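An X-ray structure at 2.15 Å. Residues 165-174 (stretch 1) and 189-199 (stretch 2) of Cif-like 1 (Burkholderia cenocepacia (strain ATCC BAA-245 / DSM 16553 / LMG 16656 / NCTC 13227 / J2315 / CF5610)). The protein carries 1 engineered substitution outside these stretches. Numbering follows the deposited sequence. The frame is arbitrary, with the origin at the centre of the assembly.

Stretch 1 165-174: PQIWHFGLHQ
Stretch 2 189-199: AYILDFYKKRT

Two nearly antiparallel helical segments, too far apart for their backbones to touch, are joined by side chains from one helix that reach a carbonyl and a cluster of aromatic, imidazole and aliphatic side chains on the other segment, burying 348 Å² in all. Stretch 1 opens with a 3-10 segment at Pro 165 and Gln 166, passes through a turn at Ile 167 (phi/psi -119/27), and becomes helical toward His 173. Stretch 2 is already helical at Ala 189 and has left the helix by Thr 199 (-90/158). The helix axes approach to 14.7 Å with their directions 159° apart, so the register runs in reverse: Gln 166 CA lies 8.4 Å from Arg 198 CA, and His 169 CA lies 9.4 Å from Phe 194 CA.

The rule on stretch 2 is one reaching residue per helical turn. Tyr 190, Phe 194 and Arg 198, spaced four apart, all point CA-to-CB toward stretch 1 and fill the gap with length.

Tyr 190 (chi1 t, chi2 74°) brings its hydroxyl into a polar and apolar pocket. Its OH hydrogen-bonds His 173 NE2 at 2.7 Å, and either partner could donate. The bond lies near the imidazole plane, where the ring nitrogen can engage it, and the two rings meet rim to rim with centroids 5.9 Å apart. His 173 starts sideways, and chi1 m with chi2 -169° carries its end nearer. Trp 168 CH2 packs 3.9 Å from Tyr 190 CE1, and Leu 172 CD2 (chi1 t, chi2 p) lies 3.8 Å from Tyr 190 OH.

Phe 194 (chi1 t, chi2 -83°) directs its edge at the face of His 169, which is held at chi1 p, chi2 -68°. Phe 194 CZ sits 3.5 Å from His 169 NE2, the centroids are 4.6 Å apart and the planes stand at 80°, an arrangement that sets ring hydrogens against a pi face.

Arg 198 (m, t, t, chi4 77°) extends its guanidinium to the turn. Its NH2 donates to Gln 166 O at 3.0 Å and 158°, using a carbonyl that no backbone bond within the stretch occupies; NH1 donates back to Phe 194 O at 3.3 Å, bracing the arm against its own helix. A water accepts from Arg 198 NH1 at 2.6 Å and from Trp 168 NE1 at 2.8 Å, linking two donors that could not bond each other. Trp 168 uses chi1 p, chi2 -95°.

Beside this row, Lys 197 NZ forms a salt bridge with Asp 193 OD2 at 2.6 Å, one turn back along the same helix.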

ATOM      1  N   PRO B 165     -25.106   3.313  22.928  1.00 47.08           N
ATOM      2  CA  PRO B 165     -23.786   3.463  22.285  1.00 43.53           C
ATOM      3  C   PRO B 165     -23.017   2.161  22.113  1.00 45.05           C
ATOM      4  O   PRO B 165     -22.162   2.087  21.220  1.00 43.30           O
ATOM      5  CB  PRO B 165     -23.045   4.427  23.229  1.00 44.54           C
ATOM      6  CG  PRO B 165     -24.132   5.136  24.004  1.00 45.06           C
ATOM      7  CD  PRO B 165     -25.227   4.118  24.156  1.00 47.47           C
ATOM      8  N   GLN B 166     -23.312   1.123  22.894  1.00 45.18           N
ATOM      9  CA  GLN B 166     -22.541  -0.112  22.828  1.00 46.01           C
ATOM     10  C   GLN B 166     -22.949  -1.018  21.672  1.00 44.21           C
ATOM     11  O   GLN B 166     -22.306  -2.052  21.472  1.00 40.92           O
ATOM     12  CB  GLN B 166     -22.687  -0.891  24.138  1.00 45.90           C
ATOM     13  CG  GLN B 166     -22.339  -0.089  25.378  1.00 51.55           C
ATOM     14  CD  GLN B 166     -20.849  -0.040  25.640  1.00 51.25           C
ATOM     15  OE1 GLN B 166     -20.245  -1.039  26.022  1.00 52.89           O
ATOM     16  NE2 GLN B 166     -20.245   1.131  25.437  1.00 53.32           N
ATOM     17  N   ILE B 167     -23.986  -0.659  20.916  1.00 43.28           N
ATOM     18  CA  ILE B 167     -24.363  -1.413  19.727  1.00 44.34           C
ATOM     19  C   ILE B 167     -24.259  -0.516  18.504  1.00 42.08           C
ATOM     20  O   ILE B 167     -24.930  -0.750  17.493  1.00 44.55           O
ATOM     21  CB  ILE B 167     -25.775  -2.019  19.870  1.00 44.48           C
ATOM     22  CG1 ILE B 167     -26.823  -0.925  20.073  1.00 44.00           C
ATOM     23  CG2 ILE B 167     -25.822  -2.996  21.037  1.00 40.14           C
ATOM     24  CD1 ILE B 167     -28.248  -1.414  19.894  1.00 44.24           C
ATOM     25  N   TRP B 168     -23.380   0.488  18.565  1.00 41.47           N
ATOM     26  CA  TRP B 168     -23.151   1.349  17.408  1.00 38.24           C
ATOM     27  C   TRP B 168     -22.798   0.540  16.166  1.00 43.92           C
ATOM     28  O   TRP B 168     -23.129   0.940  15.043  1.00 43.34           O
ATOM     29  CB  TRP B 168     -22.023   2.341  17.710  1.00 39.17           C
ATOM     30  CG  TRP B 168     -20.648   1.702  17.764  1.00 42.76           C
ATOM     31  CD1 TRP B 168     -19.990   1.260  18.878  1.00 41.36           C
ATOM     32  CD2 TRP B 168     -19.781   1.421  16.650  1.00 42.07           C
ATOM     33  NE1 TRP B 168     -18.771   0.722  18.529  1.00 40.61           N
ATOM     34  CE2 TRP B 168     -18.619   0.807  17.170  1.00 39.80           C
ATOM     35  CE3 TRP B 168     -19.876   1.623  15.268  1.00 42.51           C
ATOM     36  CZ2 TRP B 168     -17.560   0.405  16.358  1.00 36.95           C
ATOM     37  CZ3 TRP B 168     -18.822   1.214  14.461  1.00 37.60           C
ATOM     38  CH2 TRP B 168     -17.680   0.615  15.011  1.00 38.99           C
ATOM     39  N   HIS B 169     -22.132  -0.600  16.351  1.00 39.55           N
ATOM     40  CA  HIS B 169     -21.584  -1.375  15.250  1.00 41.01           C
ATOM     41  C   HIS B 169     -22.630  -2.215  14.531  1.00 41.54           C
ATOM     42  O   HIS B 169     -22.325  -2.766  13.469  1.00 42.36           O
ATOM     43  CB  HIS B 169     -20.444  -2.258  15.772  1.00 38.00           C
ATOM     44  CG  HIS B 169     -20.872  -3.238  16.818  1.00 40.28           C
ATOM     45  ND1 HIS B 169     -21.280  -2.855  18.079  1.00 38.37           N
ATOM     46  CD2 HIS B 169     -20.951  -4.591  16.789  1.00 37.81           C
ATOM     47  CE1 HIS B 169     -21.602  -3.929  18.779  1.00 39.72           C
ATOM     48  NE2 HIS B 169     -21.411  -4.997  18.019  1.00 39.56           N
ATOM     49  N   PHE B 170     -23.837  -2.339  15.086  1.00 40.62           N
ATOM     50  CA  PHE B 170     -24.900  -3.069  14.403  1.00 41.21           C
ATOM     51  C   PHE B 170     -25.146  -2.487  13.017  1.00 45.14           C
ATOM     52  O   PHE B 170     -25.292  -3.224  12.034  1.00 42.55           O
ATOM     53  CB  PHE B 170     -26.190  -3.030  15.228  1.00 41.59           C
ATOM     54  CG  PHE B 170     -26.223  -4.009  16.374  1.00 42.10           C
ATOM     55  CD1 PHE B 170     -25.051  -4.504  16.926  1.00 39.55           C
ATOM     56  CD2 PHE B 170     -27.433  -4.431  16.901  1.00 40.51           C
ATOM     57  CE1 PHE B 170     -25.087  -5.404  17.979  1.00 40.17           C
ATOM     58  CE2 PHE B 170     -27.475  -5.332  17.950  1.00 41.66           C
ATOM     59  CZ  PHE B 170     -26.301  -5.818  18.490  1.00 43.00           C
ATOM     60  N   GLY B 171     -25.219  -1.157  12.926  1.00 41.75           N
ATOM     61  CA  GLY B 171     -25.434  -0.530  11.631  1.00 41.16           C
ATOM     62  C   GLY B 171     -24.332  -0.845  10.633  1.00 43.84           C
ATOM     63  O   GLY B 171     -24.599  -1.312   9.524  1.00 41.55           O
ATOM     64  N   LEU B 172     -23.077  -0.579  11.012  1.00 43.46           N
ATOM     65  CA  LEU B 172     -21.962  -0.797  10.095  1.00 43.47           C
ATOM     66  C   LEU B 172     -21.890  -2.251   9.655  1.00 40.92           C
ATOM     67  O   LEU B 172     -21.752  -2.545   8.465  1.00 40.41           O
ATOM     68  CB  LEU B 172     -20.645  -0.372  10.746  1.00 41.62           C
ATOM     69  CG  LEU B 172     -19.400  -0.806   9.966  1.00 40.26           C
ATOM     70  CD1 LEU B 172     -19.342  -0.106   8.618  1.00 40.64           C
ATOM     71  CD2 LEU B 172     -18.117  -0.562  10.756  1.00 38.24           C
ATOM     72  N   HIS B 173     -21.971  -3.179  10.607  1.00 40.98           N
ATOM     73  CA  HIS B 173     -21.862  -4.588  10.263  1.00 41.10           C
ATOM     74  C   HIS B 173     -22.984  -5.022   9.338  1.00 44.05           C
ATOM     75  O   HIS B 173     -22.820  -5.976   8.571  1.00 40.18           O
ATOM     76  CB  HIS B 173     -21.854  -5.438  11.526  1.00 40.42           C
ATOM     77  CG  HIS B 173     -20.596  -5.307  12.321  1.00 35.52           C
ATOM     78  ND1 HIS B 173     -20.288  -6.147  13.367  1.00 34.20           N
ATOM     79  CD2 HIS B 173     -19.569  -4.430  12.221  1.00 36.09           C
ATOM     80  CE1 HIS B 173     -19.125  -5.791  13.883  1.00 35.82           C
ATOM     81  NE2 HIS B 173     -18.666  -4.754  13.204  1.00 35.51           N
ATOM     82  N   GLN B 174     -24.116  -4.328   9.368  1.00 41.68           N
ATOM     83  CA  GLN B 174     -25.222  -4.708   8.504  1.00 42.51           C
ATOM     84  C   GLN B 174     -25.113  -4.121   7.105  1.00 39.56           C
ATOM     85  O   GLN B 174     -25.973  -4.414   6.272  1.00 39.33           O
ATOM     86  CB  GLN B 174     -26.554  -4.309   9.146  1.00 40.49           C
ATOM     87  CG  GLN B 174     -27.029  -5.282  10.206  1.00 44.28           C
ATOM     88  CD  GLN B 174     -28.193  -4.733  11.023  1.00 44.52           C
ATOM     89  OE1 GLN B 174     -28.488  -3.545  10.969  1.00 45.87           O
ATOM     90  NE2 GLN B 174     -28.837  -5.594  11.794  1.00 44.83           N
ATOM     91  N   ALA B 189      -6.493  -3.706  14.181  1.00 33.20           N
ATOM     92  CA  ALA B 189      -6.793  -2.413  14.787  1.00 34.40           C
ATOM     93  C   ALA B 189      -8.278  -2.290  15.123  1.00 36.42           C
ATOM     94  O   ALA B 189      -8.644  -1.696  16.146  1.00 30.73           O
ATOM     95  CB  ALA B 189      -6.343  -1.285  13.862  1.00 32.14           C
ATOM     96  N   TYR B 190      -9.146  -2.813  14.259  1.00 31.93           N
ATOM     97  CA  TYR B 190     -10.577  -2.728  14.515  1.00 33.75           C
ATOM     98  C   TYR B 190     -10.980  -3.595  15.700  1.00 35.13           C
ATOM     99  O   TYR B 190     -11.723  -3.146  16.578  1.00 32.68           O
ATOM    100  CB  TYR B 190     -11.355  -3.129  13.260  1.00 33.18           C
ATOM    101  CG  TYR B 190     -12.867  -3.009  13.389  1.00 36.60           C
ATOM    102  CD1 TYR B 190     -13.495  -1.758  13.391  1.00 33.11           C
ATOM    103  CD2 TYR B 190     -13.668  -4.143  13.479  1.00 35.89           C
ATOM    104  CE1 TYR B 190     -14.865  -1.648  13.482  1.00 32.94           C
ATOM    105  CE2 TYR B 190     -15.052  -4.044  13.578  1.00 35.24           C
ATOM    106  CZ  TYR B 190     -15.645  -2.793  13.579  1.00 36.18           C
ATOM    107  OH  TYR B 190     -17.018  -2.688  13.679  1.00 34.81           O
ATOM    108  N   ILE B 191     -10.476  -4.829  15.759  1.00 32.42           N
ATOM    109  CA  ILE B 191     -10.937  -5.782  16.763  1.00 32.09           C
ATOM    110  C   ILE B 191     -10.284  -5.526  18.119  1.00 33.92           C
ATOM    111  O   ILE B 191     -10.917  -5.714  19.164  1.00 28.52           O
ATOM    112  CB  ILE B 191     -10.694  -7.214  16.256  1.00 32.08           C
ATOM    113  CG1 ILE B 191     -11.797  -7.599  15.276  1.00 32.36           C
ATOM    114  CG2 ILE B 191     -10.621  -8.214  17.394  1.00 31.40           C
ATOM    115  CD1 ILE B 191     -11.358  -8.655  14.230  1.00 29.63           C
ATOM    116  N   LEU B 192      -9.008  -5.126  18.140  1.00 33.67           N
ATOM    117  CA  LEU B 192      -8.379  -4.785  19.414  1.00 33.70           C
ATOM    118  C   LEU B 192      -9.090  -3.609  20.071  1.00 34.23           C
ATOM    119  O   LEU B 192      -9.287  -3.592  21.293  1.00 32.14           O
ATOM    120  CB  LEU B 192      -6.898  -4.458  19.213  1.00 32.50           C
ATOM    121  CG  LEU B 192      -5.856  -5.511  19.590  1.00 34.24           C
ATOM    122  CD1 LEU B 192      -5.926  -6.716  18.645  1.00 35.31           C
ATOM    123  CD2 LEU B 192      -4.482  -4.888  19.540  1.00 32.15           C
ATOM    124  N   ASP B 193      -9.466  -2.606  19.277  1.00 33.55           N
ATOM    125  CA  ASP B 193     -10.179  -1.467  19.835  1.00 34.38           C
ATOM    126  C   ASP B 193     -11.562  -1.880  20.310  1.00 36.78           C
ATOM    127  O   ASP B 193     -11.973  -1.543  21.428  1.00 34.27           O
ATOM    128  CB  ASP B 193     -10.288  -0.346  18.808  1.00 33.55           C
ATOM    129  CG  ASP B 193     -10.762   0.954  19.433  1.00 36.77           C
ATOM    130  OD1 ASP B 193      -9.912   1.678  19.998  1.00 36.66           O
ATOM    131  OD2 ASP B 193     -11.979   1.230  19.380  1.00 33.69           O
ATOM    132  N   PHE B 194     -12.285  -2.638  19.478  1.00 34.82           N
ATOM    133  CA  PHE B 194     -13.593  -3.133  19.885  1.00 36.18           C
ATOM    134  C   PHE B 194     -13.500  -3.869  21.218  1.00 38.14           C
ATOM    135  O   PHE B 194     -14.311  -3.640  22.129  1.00 35.37           O
ATOM    136  CB  PHE B 194     -14.155  -4.044  18.795  1.00 34.33           C
ATOM    137  CG  PHE B 194     -15.579  -4.420  18.998  1.00 35.18           C
ATOM    138  CD1 PHE B 194     -15.914  -5.470  19.840  1.00 36.34           C
ATOM    139  CD2 PHE B 194     -16.591  -3.723  18.354  1.00 35.12           C
ATOM    140  CE1 PHE B 194     -17.243  -5.817  20.046  1.00 34.32           C
ATOM    141  CE2 PHE B 194     -17.920  -4.060  18.554  1.00 34.33           C
ATOM    142  CZ  PHE B 194     -18.247  -5.107  19.399  1.00 33.12           C
ATOM    143  N   TYR B 195     -12.483  -4.682  21.376  1.00 31.32           N
ATOM    144  CA  TYR B 195     -12.322  -5.442  22.557  1.00 32.76           C
ATOM    145  C   TYR B 195     -11.971  -4.631  23.771  1.00 35.11           C
ATOM    146  O   TYR B 195     -12.595  -4.761  24.758  1.00 34.06           O
ATOM    147  CB  TYR B 195     -11.246  -6.495  22.340  1.00 34.87           C
ATOM    148  CG  TYR B 195     -11.618  -7.886  22.695  1.00 34.81           C
ATOM    149  CD1 TYR B 195     -12.209  -8.700  21.793  1.00 37.64           C
ATOM    150  CD2 TYR B 195     -11.354  -8.392  23.913  1.00 40.34           C
ATOM    151  CE1 TYR B 195     -12.547  -9.987  22.105  1.00 37.52           C
ATOM    152  CE2 TYR B 195     -11.686  -9.670  24.235  1.00 39.69           C
ATOM    153  CZ  TYR B 195     -12.279 -10.462  23.317  1.00 38.40           C
ATOM    154  OH  TYR B 195     -12.601 -11.732  23.617  1.00 47.65           O
ATOM    155  N   LYS B 196     -10.998  -3.757  23.670  1.00 33.59           N
ATOM    156  CA  LYS B 196     -10.515  -3.041  24.844  1.00 34.83           C
ATOM    157  C   LYS B 196     -11.531  -2.029  25.355  1.00 33.94           C
ATOM    158  O   LYS B 196     -11.588  -1.773  26.560  1.00 34.84           O
ATOM    159  CB  LYS B 196      -9.189  -2.355  24.530  1.00 34.08           C
ATOM    160  CG  LYS B 196      -8.036  -3.321  24.361  1.00 33.64           C
ATOM    161  CD  LYS B 196      -6.759  -2.551  24.187  1.00 34.40           C
ATOM    162  CE  LYS B 196      -5.794  -3.209  23.238  1.00 30.62           C
ATOM    163  NZ  LYS B 196      -4.410  -2.711  23.513  1.00 30.02           N
ATOM    164  N   LYS B 197     -12.356  -1.469  24.469  1.00 36.45           N
ATOM    165  CA  LYS B 197     -13.381  -0.529  24.905  1.00 35.94           C
ATOM    166  C   LYS B 197     -14.437  -1.190  25.783  1.00 38.75           C
ATOM    167  O   LYS B 197     -15.096  -0.502  26.567  1.00 36.60           O
ATOM    168  CB  LYS B 197     -14.046   0.112  23.682  1.00 36.18           C
ATOM    169  CG  LYS B 197     -13.402   1.409  23.271  1.00 40.00           C
ATOM    170  CD  LYS B 197     -13.925   1.932  21.954  1.00 39.57           C
ATOM    171  CE  LYS B 197     -13.439   3.360  21.762  1.00 38.72           C
ATOM    172  NZ  LYS B 197     -12.375   3.443  20.726  1.00 39.89           N
ATOM    173  N   ARG B 198     -14.590  -2.509  25.696  1.00 37.29           N
ATOM    174  CA  ARG B 198     -15.612  -3.226  26.444  1.00 35.91           C
ATOM    175  C   ARG B 198     -15.041  -4.086  27.564  1.00 35.92           C
ATOM    176  O   ARG B 198     -15.809  -4.725  28.289  1.00 35.46           O
ATOM    177  CB  ARG B 198     -16.434  -4.098  25.489  1.00 36.57           C
ATOM    178  CG  ARG B 198     -17.272  -3.302  24.488  1.00 36.35           C
ATOM    179  CD  ARG B 198     -17.712  -4.188  23.288  1.00 36.35           C
ATOM    180  NE  ARG B 198     -18.703  -3.495  22.470  1.00 35.18           N
ATOM    181  CZ  ARG B 198     -18.415  -2.527  21.608  1.00 37.72           C
ATOM    182  NH1 ARG B 198     -17.153  -2.134  21.427  1.00 37.84           N
ATOM    183  NH2 ARG B 198     -19.394  -1.939  20.932  1.00 38.57           N
ATOM    184  N   THR B 199     -13.723  -4.164  27.699  1.00 34.03           N
ATOM    185  CA  THR B 199     -13.144  -4.927  28.793  1.00 33.73           C
ATOM    186  C   THR B 199     -12.966  -4.023  30.007  1.00 34.28           C
ATOM    187  O   THR B 199     -12.950  -2.791  29.904  1.00 34.66           O
ATOM    188  CB  THR B 199     -11.802  -5.554  28.387  1.00 32.13           C
ATOM    189  OG1 THR B 199     -11.437  -6.571  29.327  1.00 30.94           O
ATOM    190  CG2 THR B 199     -10.698  -4.510  28.336  1.00 33.28           C
TER
HETATM  191  O   HOH W   1     -16.496  -0.083  20.038  1.00 36.11           O